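Fibrinogen-binding protein (Staphylococcus aureus subsp. aureus, PDB 3T49) probably inhibits the complement system of the host at its C3 convertases, as a secreted staphylococcal virulence factor. Local coordinates at residues Glu7-Leu12 with Ala43-Asn48; Thr11-Ser16 with Met36-Ala41; Val18-Ala23 with Arg32-Asn37; Gly24-Tyr29 with Lys65-Ile70. All coordinates share one frame; numbering follows the deposited sequence. Where two conformers were deposited one is given.

Interaction 1 of 4, residues Glu7-Leu12 with Ala43-Asn48; sequences EELRTL and AALKKN
L45 from the end of helix 28-47 reaches across to helix 5-13, where it meets L9 and R10, and it has more of its surface covered here than any other residue of the contact. The closely packed part is purely apolar: CD2 of L9 sits 4.0 Å from CG of L45, with the two chains crossing obliquely. In L9, CG stands opposite the backbone N (chi1 -178°), beside the carbonyl carbon, and the branch ends with CD2 on L45. A6 and L13 of helix 5-13 and M53 of helix 50-72 also touch L45, so residues from three helices meet around this leucine.

The other flank is looser and faces solvent. R10 bends at chi2 (46°) and chi3, and this brings its guanidinium back to L45, NH2 lying 3.8 Å from CD1. The methyl group comes up at a slant to the guanidinium plane, and no hydrogen bond joins the two segments. Just beyond, the helix of A43-N48 closes in a Schellman motif: N48 takes positive phi (52°), and its N bonds to L45 O at 3.0 Å. The two helices run in opposite directions, and A44 rests on S52 and M53 of the third. Neighbouring helices that alternate in direction mark the up-down-up three-helix bundle of the SCIN family, whose first and second arms this contact joins near one end.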
# COMPACT_ATOMS: atom_id res chain seq x y z
N GLU A 7 11.77 7.18 -1.15
CA GLU A 7 11.09 7.86 -2.23
C GLU A 7 10.12 6.90 -2.91
O GLU A 7 8.98 7.27 -3.21
CB GLU A 7 12.11 8.36 -3.27
CG GLU A 7 11.43 9.04 -4.45
CD GLU A 7 12.40 9.64 -5.46
OE1 GLU A 7 13.63 9.50 -5.28
OE2 GLU A 7 11.93 10.27 -6.44
N GLU A 8 10.56 5.67 -3.10
CA GLU A 8 9.75 4.63 -3.76
C GLU A 8 8.50 4.39 -2.91
O GLU A 8 7.37 4.30 -3.41
CB GLU A 8 10.53 3.32 -3.93
CG GLU A 8 11.71 3.40 -4.92
CD GLU A 8 12.49 2.08 -4.98
OE1 GLU A 8 12.51 1.36 -3.96
OE2 GLU A 8 13.08 1.78 -6.05
N LEU A 9 8.68 4.36 -1.60
CA LEU A 9 7.56 4.09 -0.71
C LEU A 9 6.59 5.27 -0.69
O LEU A 9 5.38 5.06 -0.71
CB LEU A 9 8.08 3.77 0.68
CG LEU A 9 7.03 3.43 1.72
CD1 LEU A 9 6.09 2.30 1.27
CD2 LEU A 9 7.72 3.09 3.03
N ARG A 10 7.07 6.51 -0.67
CA ARG A 10 6.17 7.65 -0.76
C ARG A 10 5.34 7.63 -2.06
O ARG A 10 4.15 7.93 -2.03
CB ARG A 10 6.98 8.96 -0.59
CG ARG A 10 6.13 10.26 -0.62
CD ARG A 10 4.87 10.25 0.24
NE ARG A 10 5.14 10.23 1.69
CZ ARG A 10 4.21 10.26 2.64
NH1 ARG A 10 2.92 10.29 2.33
NH2 ARG A 10 4.56 10.24 3.92
N THR A 11 5.98 7.28 -3.18
CA THR A 11 5.27 7.19 -4.45
C THR A 11 4.12 6.19 -4.33
O THR A 11 3.01 6.44 -4.80
CB THR A 11 6.22 6.82 -5.57
OG1 THR A 11 7.13 7.93 -5.77
CG2 THR A 11 5.48 6.55 -6.88
N LEU A 12 4.37 5.05 -3.69
CA LEU A 12 3.29 4.06 -3.49
C LEU A 12 2.21 4.62 -2.59
O LEU A 12 1.02 4.43 -2.86
CB LEU A 12 3.84 2.74 -2.96
CG LEU A 12 4.65 1.94 -3.96
CD1 LEU A 12 5.49 0.92 -3.20
CD2 LEU A 12 3.81 1.25 -4.99
N ALA A 43 4.73 5.10 9.42
CA ALA A 43 5.57 4.95 10.61
C ALA A 43 7.00 4.61 10.24
O ALA A 43 7.93 5.13 10.88
CB ALA A 43 5.00 3.87 11.53
N ALA A 44 7.19 3.78 9.23
CA ALA A 44 8.53 3.38 8.80
C ALA A 44 9.28 4.57 8.24
O ALA A 44 10.48 4.74 8.52
CB ALA A 44 8.44 2.31 7.78
N LEU A 45 8.60 5.40 7.48
CA LEU A 45 9.25 6.63 6.98
C LEU A 45 9.67 7.54 8.14
O LEU A 45 10.80 8.00 8.19
CB LEU A 45 8.34 7.36 6.01
CG LEU A 45 8.12 6.69 4.65
CD1 LEU A 45 6.94 7.28 3.97
CD2 LEU A 45 9.38 6.84 3.81
N LYS A 46 8.80 7.75 9.10
CA LYS A 46 9.06 8.67 10.20
C LYS A 46 10.23 8.20 11.07
O LYS A 46 10.95 9.03 11.69
CB LYS A 46 7.77 8.80 11.02
CG LYS A 46 7.81 9.79 12.16
CD LYS A 46 6.38 10.21 12.51
CE LYS A 46 5.71 10.92 11.31
NZ LYS A 46 4.45 11.63 11.68
N LYS A 47 10.44 6.89 11.14
CA LYS A 47 11.53 6.32 11.94
C LYS A 47 12.78 6.01 11.10
O LYS A 47 13.79 5.52 11.65
CB LYS A 47 11.08 5.03 12.63
CG LYS A 47 9.97 5.21 13.66
CD LYS A 47 9.62 3.86 14.29
CE LYS A 47 8.42 3.95 15.24
NZ LYS A 47 7.13 3.51 14.62
N ASN A 48 12.68 6.22 9.80
CA ASN A 48 13.71 5.81 8.85
C ASN A 48 14.09 4.35 9.02
O ASN A 48 15.26 3.99 9.00
CB ASN A 48 14.97 6.67 9.02
CG ASN A 48 15.77 6.78 7.73
OD1 ASN A 48 15.23 6.79 6.64
ND2 ASN A 48 17.09 6.91 7.88

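Interaction 2 of 4, residues Thr11-Ser16 with Met36-Ala41; sequences TLLNKS and MNEYRA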
# COMPACT_ATOMS: atom_id res chain seq x y z
N THR A 11 5.98 7.28 -3.18
CA THR A 11 5.27 7.19 -4.45
C THR A 11 4.12 6.19 -4.33
O THR A 11 3.01 6.44 -4.80
CB THR A 11 6.22 6.82 -5.57
OG1 THR A 11 7.13 7.93 -5.77
CG2 THR A 11 5.48 6.55 -6.88
N LEU A 12 4.37 5.05 -3.69
CA LEU A 12 3.29 4.06 -3.49
C LEU A 12 2.21 4.62 -2.59
O LEU A 12 1.02 4.43 -2.86
CB LEU A 12 3.84 2.74 -2.96
CG LEU A 12 4.65 1.94 -3.96
CD1 LEU A 12 5.49 0.92 -3.20
CD2 LEU A 12 3.81 1.25 -4.99
N LEU A 13 2.61 5.30 -1.51
CA LEU A 13 1.63 5.90 -0.59
C LEU A 13 0.77 6.93 -1.28
O LEU A 13 -0.41 7.11 -0.92
CB LEU A 13 2.32 6.56 0.59
CG LEU A 13 2.71 5.65 1.70
CD1 LEU A 13 3.53 6.46 2.75
CD2 LEU A 13 1.43 5.04 2.33
N ASN A 14 1.32 7.59 -2.28
CA ASN A 14 0.55 8.64 -2.95
C ASN A 14 -0.64 8.07 -3.72
O ASN A 14 -1.54 8.82 -4.05
CB ASN A 14 1.43 9.47 -3.89
CG ASN A 14 2.39 10.41 -3.15
OD1 ASN A 14 2.22 10.69 -1.98
ND2 ASN A 14 3.40 10.88 -3.87
N LYS A 15 -0.62 6.77 -4.00
CA LYS A 15 -1.75 6.10 -4.66
C LYS A 15 -2.68 5.39 -3.69
O LYS A 15 -3.70 4.83 -4.10
CB LYS A 15 -1.24 5.06 -5.66
CG LYS A 15 -0.15 5.55 -6.56
CD LYS A 15 0.24 4.44 -7.54
CE LYS A 15 1.71 4.55 -7.97
NZ LYS A 15 2.03 5.89 -8.48
N SER A 16 -2.36 5.38 -2.41
CA SER A 16 -3.10 4.53 -1.47
C SER A 16 -4.56 4.91 -1.29
O SER A 16 -5.42 4.03 -1.19
CB SER A 16 -2.39 4.44 -0.11
OG SER A 16 -2.27 5.72 0.52
N MET A 36 -3.81 -0.90 6.75
CA MET A 36 -2.73 -1.42 7.57
C MET A 36 -1.37 -0.95 7.04
O MET A 36 -0.49 -0.53 7.80
CB MET A 36 -2.76 -2.95 7.63
CG MET A 36 -1.58 -3.58 8.33
SD MET A 36 -1.46 -3.22 10.06
CE MET A 36 -2.60 -4.44 10.70
N ASN A 37 -1.21 -1.05 5.73
CA ASN A 37 0.08 -0.69 5.18
C ASN A 37 0.30 0.79 5.04
O ASN A 37 1.45 1.21 5.01
CB ASN A 37 0.32 -1.46 3.92
CG ASN A 37 0.70 -2.89 4.23
OD1 ASN A 37 1.80 -3.16 4.72
ND2 ASN A 37 -0.22 -3.81 3.99
N GLU A 38 -0.75 1.60 5.02
CA GLU A 38 -0.59 3.03 5.14
C GLU A 38 0.03 3.33 6.47
O GLU A 38 0.99 4.10 6.58
CB GLU A 38 -1.93 3.75 5.06
CG GLU A 38 -2.51 3.77 3.66
CD GLU A 38 -3.89 4.39 3.62
OE1 GLU A 38 -4.36 4.95 4.65
OE2 GLU A 38 -4.52 4.37 2.55
N TYR A 39 -0.50 2.72 7.52
CA TYR A 39 0.03 2.94 8.86
C TYR A 39 1.49 2.50 8.97
O TYR A 39 2.34 3.24 9.49
CB TYR A 39 -0.83 2.18 9.89
CG TYR A 39 -0.22 2.09 11.26
CD1 TYR A 39 -0.26 3.16 12.12
CD2 TYR A 39 0.41 0.93 11.67
CE1 TYR A 39 0.29 3.07 13.40
CE2 TYR A 39 0.97 0.84 12.95
CZ TYR A 39 0.90 1.92 13.79
OH TYR A 39 1.46 1.85 15.06
N ARG A 40 1.79 1.30 8.49
CA ARG A 40 3.14 0.76 8.60
C ARG A 40 4.11 1.59 7.77
O ARG A 40 5.21 1.87 8.23
CB ARG A 40 3.17 -0.69 8.16
CG ARG A 40 2.46 -1.63 9.10
CD ARG A 40 2.55 -3.06 8.63
NE ARG A 40 2.03 -3.95 9.66
CZ ARG A 40 1.64 -5.19 9.44
NH1 ARG A 40 1.68 -5.68 8.22
NH2 ARG A 40 1.19 -5.94 10.45
N ALA A 41 3.72 1.98 6.56
CA ALA A 41 4.59 2.80 5.68
C ALA A 41 4.87 4.15 6.30
O ALA A 41 6.03 4.61 6.33
CB ALA A 41 3.96 3.00 4.33
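L13 makes the first contact along segment 11-16, closing over A41 and E38 of helix 28-47. Both methyls of L13 straddle A41, with CD2 3.8 Å from its CB. CD2 also lies 4.0 Å from CA of E38, so it rests against the backbone of the facing helix. Past L13 the bonding changes span: K15 N bonds to L12 O at 3.1 Å and S16 N to L13 O at 3.0 Å, three residues back instead of four.

S16, in the one of its two conformers described here, adds a second bond to that carbonyl, OG donating to L13 O at 2.7 Å on an in-plane lone pair. Its chi1 of 61° places OG between the backbone N and the carbonyl carbon. The extended chain of E38 comes alongside, OE2 3.3 Å from S16 OG. If this conformer prevails, the serine proton goes to L13 O and the E38 carboxylate probably faces oxygen lone pairs; because S16 has a second conformer, any rise in the proton affinity of the carboxylate remains doubtful.

Interaction 3 of 4, residues Val18-Ala23 with Arg32-Asn37; sequences VYALAA and RTIMMN. With SO4 (sulfate ion), chain F.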
# COMPACT_ATOMS: atom_id res chain seq x y z
N VAL A 18 -6.54 6.44 -3.47
CA VAL A 18 -7.18 6.08 -4.72
C VAL A 18 -7.49 4.58 -4.71
O VAL A 18 -8.60 4.14 -5.04
CB VAL A 18 -6.27 6.48 -5.92
CG1 VAL A 18 -6.62 5.72 -7.16
CG2 VAL A 18 -6.40 7.99 -6.19
N TYR A 19 -6.50 3.75 -4.36
CA TYR A 19 -6.74 2.32 -4.34
C TYR A 19 -7.76 1.95 -3.27
O TYR A 19 -8.57 1.07 -3.51
CB TYR A 19 -5.41 1.54 -4.15
CG TYR A 19 -4.75 1.20 -5.47
CD1 TYR A 19 -3.93 2.11 -6.11
CD2 TYR A 19 -5.00 -0.00 -6.10
CE1 TYR A 19 -3.35 1.83 -7.35
CE2 TYR A 19 -4.44 -0.29 -7.32
CZ TYR A 19 -3.63 0.62 -7.93
OH TYR A 19 -3.05 0.35 -9.16
N ALA A 20 -7.76 2.64 -2.14
CA ALA A 20 -8.76 2.35 -1.10
C ALA A 20 -10.16 2.65 -1.58
O ALA A 20 -11.10 1.91 -1.28
CB ALA A 20 -8.45 3.13 0.19
N LEU A 21 -10.33 3.72 -2.35
CA LEU A 21 -11.64 4.03 -2.95
C LEU A 21 -12.07 2.93 -3.92
O LEU A 21 -13.22 2.44 -3.87
CB LEU A 21 -11.64 5.39 -3.65
CG LEU A 21 -11.60 6.58 -2.71
CD1 LEU A 21 -11.27 7.85 -3.43
CD2 LEU A 21 -12.95 6.74 -1.98
N ALA A 22 -11.19 2.54 -4.83
CA ALA A 22 -11.48 1.48 -5.77
C ALA A 22 -11.83 0.18 -5.06
O ALA A 22 -12.70 -0.57 -5.50
CB ALA A 22 -10.26 1.25 -6.70
N ALA A 23 -11.15 -0.07 -3.95
CA ALA A 23 -11.35 -1.27 -3.16
C ALA A 23 -12.73 -1.32 -2.53
O ALA A 23 -13.14 -2.38 -2.08
CB ALA A 23 -10.28 -1.40 -2.11
N ARG A 32 -8.83 -2.90 4.05
CA ARG A 32 -8.16 -3.00 5.34
C ARG A 32 -6.69 -3.35 5.20
O ARG A 32 -5.88 -2.90 6.01
CB ARG A 32 -8.90 -3.87 6.36
CG ARG A 32 -8.84 -5.35 6.12
CD ARG A 32 -9.25 -6.17 7.39
NE ARG A 32 -9.40 -7.57 7.00
CZ ARG A 32 -10.52 -8.11 6.54
NH1 ARG A 32 -11.63 -7.42 6.43
NH2 ARG A 32 -10.50 -9.38 6.17
N THR A 33 -6.31 -4.06 4.13
CA THR A 33 -4.90 -4.32 3.87
C THR A 33 -4.17 -3.03 3.45
O THR A 33 -3.05 -2.75 3.90
CB THR A 33 -4.75 -5.46 2.84
OG1 THR A 33 -5.39 -6.63 3.36
CG2 THR A 33 -3.28 -5.76 2.61
N ILE A 34 -4.83 -2.23 2.62
CA ILE A 34 -4.27 -0.94 2.29
C ILE A 34 -4.08 -0.07 3.54
O ILE A 34 -3.02 0.50 3.76
CB ILE A 34 -5.12 -0.22 1.26
CG1 ILE A 34 -5.10 -0.97 -0.08
CG2 ILE A 34 -4.60 1.21 1.09
CD1 ILE A 34 -6.20 -0.54 -1.02
N MET A 35 -5.09 -0.02 4.42
CA MET A 35 -5.03 0.86 5.60
C MET A 35 -3.97 0.42 6.57
O MET A 35 -3.26 1.25 7.15
CB MET A 35 -6.40 0.90 6.29
CG MET A 35 -7.52 1.44 5.42
SD MET A 35 -7.21 3.09 4.76
CE MET A 35 -7.04 4.02 6.27
N MET A 36 -3.81 -0.90 6.75
CA MET A 36 -2.73 -1.42 7.57
C MET A 36 -1.37 -0.95 7.04
O MET A 36 -0.49 -0.53 7.80
CB MET A 36 -2.76 -2.95 7.63
CG MET A 36 -1.58 -3.58 8.33
SD MET A 36 -1.46 -3.22 10.06
CE MET A 36 -2.60 -4.44 10.70
N ASN A 37 -1.21 -1.05 5.73
CA ASN A 37 0.08 -0.69 5.18
C ASN A 37 0.30 0.79 5.04
O ASN A 37 1.45 1.21 5.01
CB ASN A 37 0.32 -1.46 3.92
CG ASN A 37 0.70 -2.89 4.23
OD1 ASN A 37 1.80 -3.16 4.72
ND2 ASN A 37 -0.22 -3.81 3.99
S SO4 F . -6.87 -10.29 7.35
O1 SO4 F . -6.90 -8.82 7.35
O2 SO4 F . -6.80 -10.76 8.73
O3 SO4 F . -8.08 -10.80 6.71
O4 SO4 F . -5.70 -10.74 6.62
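Helices 16-22 and 28-47 come closest at A20 and I34, whose CA atoms lie 6.5 Å apart, and the two chains run in roughly opposite directions. I34 bridges the gap. Its CG1 stands anti to the carbonyl carbon (chi1 -66°) and the chain stays extended, pushing CD1 against the backbone of the other helix, 3.7 Å from A20 N. The same methyl is 3.8 Å from CB of Y19 and 4.3 Å from CB of A23, while CG2 of I34 faces CB of A20. The short side chains of A20 and A23 probably leave room for the I34 methyl to lie on the main chain.

On the rest of segment 32-37, the side chain of N37 folds back on its own helix: ND2 donates to T33 O at 3.0 Å, and N37 N bonds to the same oxygen from the opposite face of the carbonyl plane. One residue therefore grips T33 O twice and keeps a buried amide nitrogen satisfied.

R32 takes no part in the packing between the segments. Its extended chain offers one edge of the guanidinium to a sulfate ion, probably from the crystallisation liquor, in a two-pronged grip: NE to O1 at 2.8 Å (165°) and NH2 to O3 at 2.9 Å (169°), both nearly straight.

Helix 50-72 covers this buried contact. Y19 stacks on Y64 and hydrogen-bonds D68 through its hydroxyl, T33 touches I63, I34 meets I67, and N37 packs on A59 and L60.

Interaction 4 of 4, residues Gly24-Tyr29 with Lys65-Ile70; sequences GSLNPY and KEIDEI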
# COMPACT_ATOMS: atom_id res chain seq x y z
N GLY A 24 -13.45 -0.20 -2.51
CA GLY A 24 -14.81 -0.21 -2.01
C GLY A 24 -15.71 -1.09 -2.85
O GLY A 24 -16.78 -1.51 -2.37
N SER A 25 -15.31 -1.39 -4.08
CA SER A 25 -16.06 -2.32 -4.93
C SER A 25 -15.82 -3.79 -4.61
O SER A 25 -16.50 -4.66 -5.18
CB SER A 25 -15.69 -2.08 -6.41
OG SER A 25 -16.15 -0.82 -6.87
N LEU A 26 -14.88 -4.10 -3.71
CA LEU A 26 -14.43 -5.46 -3.42
C LEU A 26 -14.63 -5.83 -1.97
O LEU A 26 -15.05 -4.99 -1.16
CB LEU A 26 -12.92 -5.57 -3.71
CG LEU A 26 -12.47 -5.09 -5.10
CD1 LEU A 26 -10.96 -5.15 -5.25
CD2 LEU A 26 -13.12 -5.89 -6.18
N ASN A 27 -14.27 -7.07 -1.62
CA ASN A 27 -14.35 -7.57 -0.23
C ASN A 27 -13.60 -6.62 0.68
O ASN A 27 -12.56 -6.11 0.30
CB ASN A 27 -13.70 -8.96 -0.14
CG ASN A 27 -13.79 -9.60 1.27
OD1 ASN A 27 -13.00 -9.31 2.19
ND2 ASN A 27 -14.75 -10.52 1.41
N PRO A 28 -14.09 -6.41 1.91
CA PRO A 28 -13.39 -5.53 2.86
C PRO A 28 -11.91 -5.82 3.10
O PRO A 28 -11.19 -4.92 3.54
CB PRO A 28 -14.19 -5.73 4.15
CG PRO A 28 -15.55 -6.07 3.71
CD PRO A 28 -15.36 -6.91 2.47
N TYR A 29 -11.44 -7.03 2.83
CA TYR A 29 -10.03 -7.36 2.94
C TYR A 29 -9.15 -6.33 2.25
O TYR A 29 -8.10 -5.97 2.78
CB TYR A 29 -9.76 -8.77 2.35
CG TYR A 29 -8.29 -9.06 2.19
CD1 TYR A 29 -7.54 -9.54 3.25
CD2 TYR A 29 -7.65 -8.85 0.97
CE1 TYR A 29 -6.19 -9.77 3.11
CE2 TYR A 29 -6.31 -9.06 0.82
CZ TYR A 29 -5.58 -9.55 1.90
OH TYR A 29 -4.22 -9.77 1.77
N LYS A 65 -1.45 -4.74 -7.09
CA LYS A 65 -1.49 -5.70 -8.20
C LYS A 65 -2.73 -6.58 -8.08
O LYS A 65 -3.39 -6.85 -9.10
CB LYS A 65 -0.22 -6.54 -8.21
CG LYS A 65 -0.16 -7.47 -9.43
CD LYS A 65 1.22 -8.13 -9.53
CE LYS A 65 1.35 -8.86 -10.88
NZ LYS A 65 2.62 -9.60 -11.04
N GLU A 66 -3.04 -7.06 -6.87
CA GLU A 66 -4.23 -7.89 -6.66
C GLU A 66 -5.50 -7.14 -7.05
O GLU A 66 -6.39 -7.71 -7.73
CB GLU A 66 -4.32 -8.40 -5.22
CG GLU A 66 -3.33 -9.50 -4.97
CD GLU A 66 -3.03 -9.79 -3.53
OE1 GLU A 66 -3.31 -8.95 -2.66
OE2 GLU A 66 -2.43 -10.86 -3.26
N ILE A 67 -5.60 -5.89 -6.65
CA ILE A 67 -6.77 -5.09 -6.95
C ILE A 67 -6.86 -4.84 -8.44
O ILE A 67 -7.94 -5.02 -9.04
CB ILE A 67 -6.74 -3.78 -6.15
CG1 ILE A 67 -6.99 -4.08 -4.67
CG2 ILE A 67 -7.77 -2.81 -6.69
CD1 ILE A 67 -6.66 -2.90 -3.77
N ASP A 68 -5.76 -4.47 -9.08
CA ASP A 68 -5.75 -4.28 -10.52
C ASP A 68 -6.20 -5.56 -11.25
O ASP A 68 -7.00 -5.50 -12.20
CB ASP A 68 -4.35 -3.91 -11.03
CG ASP A 68 -3.94 -2.50 -10.72
OD1 ASP A 68 -4.79 -1.68 -10.37
OD2 ASP A 68 -2.72 -2.18 -10.89
N GLU A 69 -5.71 -6.71 -10.83
CA GLU A 69 -6.02 -7.94 -11.54
C GLU A 69 -7.48 -8.33 -11.36
O GLU A 69 -8.09 -8.78 -12.33
CB GLU A 69 -5.03 -9.03 -11.15
CG GLU A 69 -3.65 -8.75 -11.79
CD GLU A 69 -2.64 -9.85 -11.63
OE1 GLU A 69 -2.88 -10.77 -10.84
OE2 GLU A 69 -1.60 -9.74 -12.31
N ILE A 70 -8.08 -8.08 -10.21
CA ILE A 70 -9.51 -8.40 -10.07
C ILE A 70 -10.33 -7.45 -10.94
O ILE A 70 -11.27 -7.87 -11.66
CB ILE A 70 -9.98 -8.28 -8.63
CG1 ILE A 70 -9.39 -9.39 -7.77
CG2 ILE A 70 -11.51 -8.38 -8.53
CD1 ILE A 70 -9.56 -9.13 -6.26
O HOH W 1 -2.26 -8.93 -0.08
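Apolar contact carries the direct meeting of the two segments, and L26 supplies one side of it. Its two methyls divide the work. CD2 meets CG2 of I70 tip to tip at 3.8 Å, while CD1 lies more loosely, 4.2 Å from CG1 of I67, on a chain that passes at a slant. L26 sits in an extended backbone conformation between helices 16-22 and 28-47, with CG beside the backbone N (chi1 -52°), and this turns the side chain onto helix 50-72. I67 is the buried partner, also touched by Y30 of helix 28-47, whereas I70 is exposed.

In the fold, this is the loop that joins helix 16-22 to helix 28-47, folded against the C-terminal helix of the bundle near the end of the molecule. N27 makes the turn into helix 28-47 as its N-cap residue: its OD1 accepts from Y29 N at 2.8 Å (167°), the donor tilted 19° from the carbonyl plane.

Polar contact between the segments runs through water. The hydroxyl of Y29 lies 2.8 Å from a water that sits in the ring plane and donates to OE1 of E66, again at 2.8 Å. The other carboxylate oxygen of E66, OE2, forms a salt bridge with K62 one turn earlier in helix 50-72.

All four contacts use helix 28-47 or the loop leading into it, from interaction 4 at its start to interaction 1 at its end. Interactions 2 and 3 form the buried middle and share M36 and N37; S16 O touches I34 CG2 between them. Interactions 1 and 4 lie on opposite sides of the chain's centre, each with a buried residue beside an exposed one. Interactions 1 and 2 hold the same helix pair and meet through L45 on L13 and L9 on A41. Interaction 4 differs in joining segment 24-29 to helix 50-72, and I34 against I67 connects it to interaction 3. In the buried middle, S16 and N37 bond main-chain carbonyls, whereas water bridges polar side chains in interaction 4.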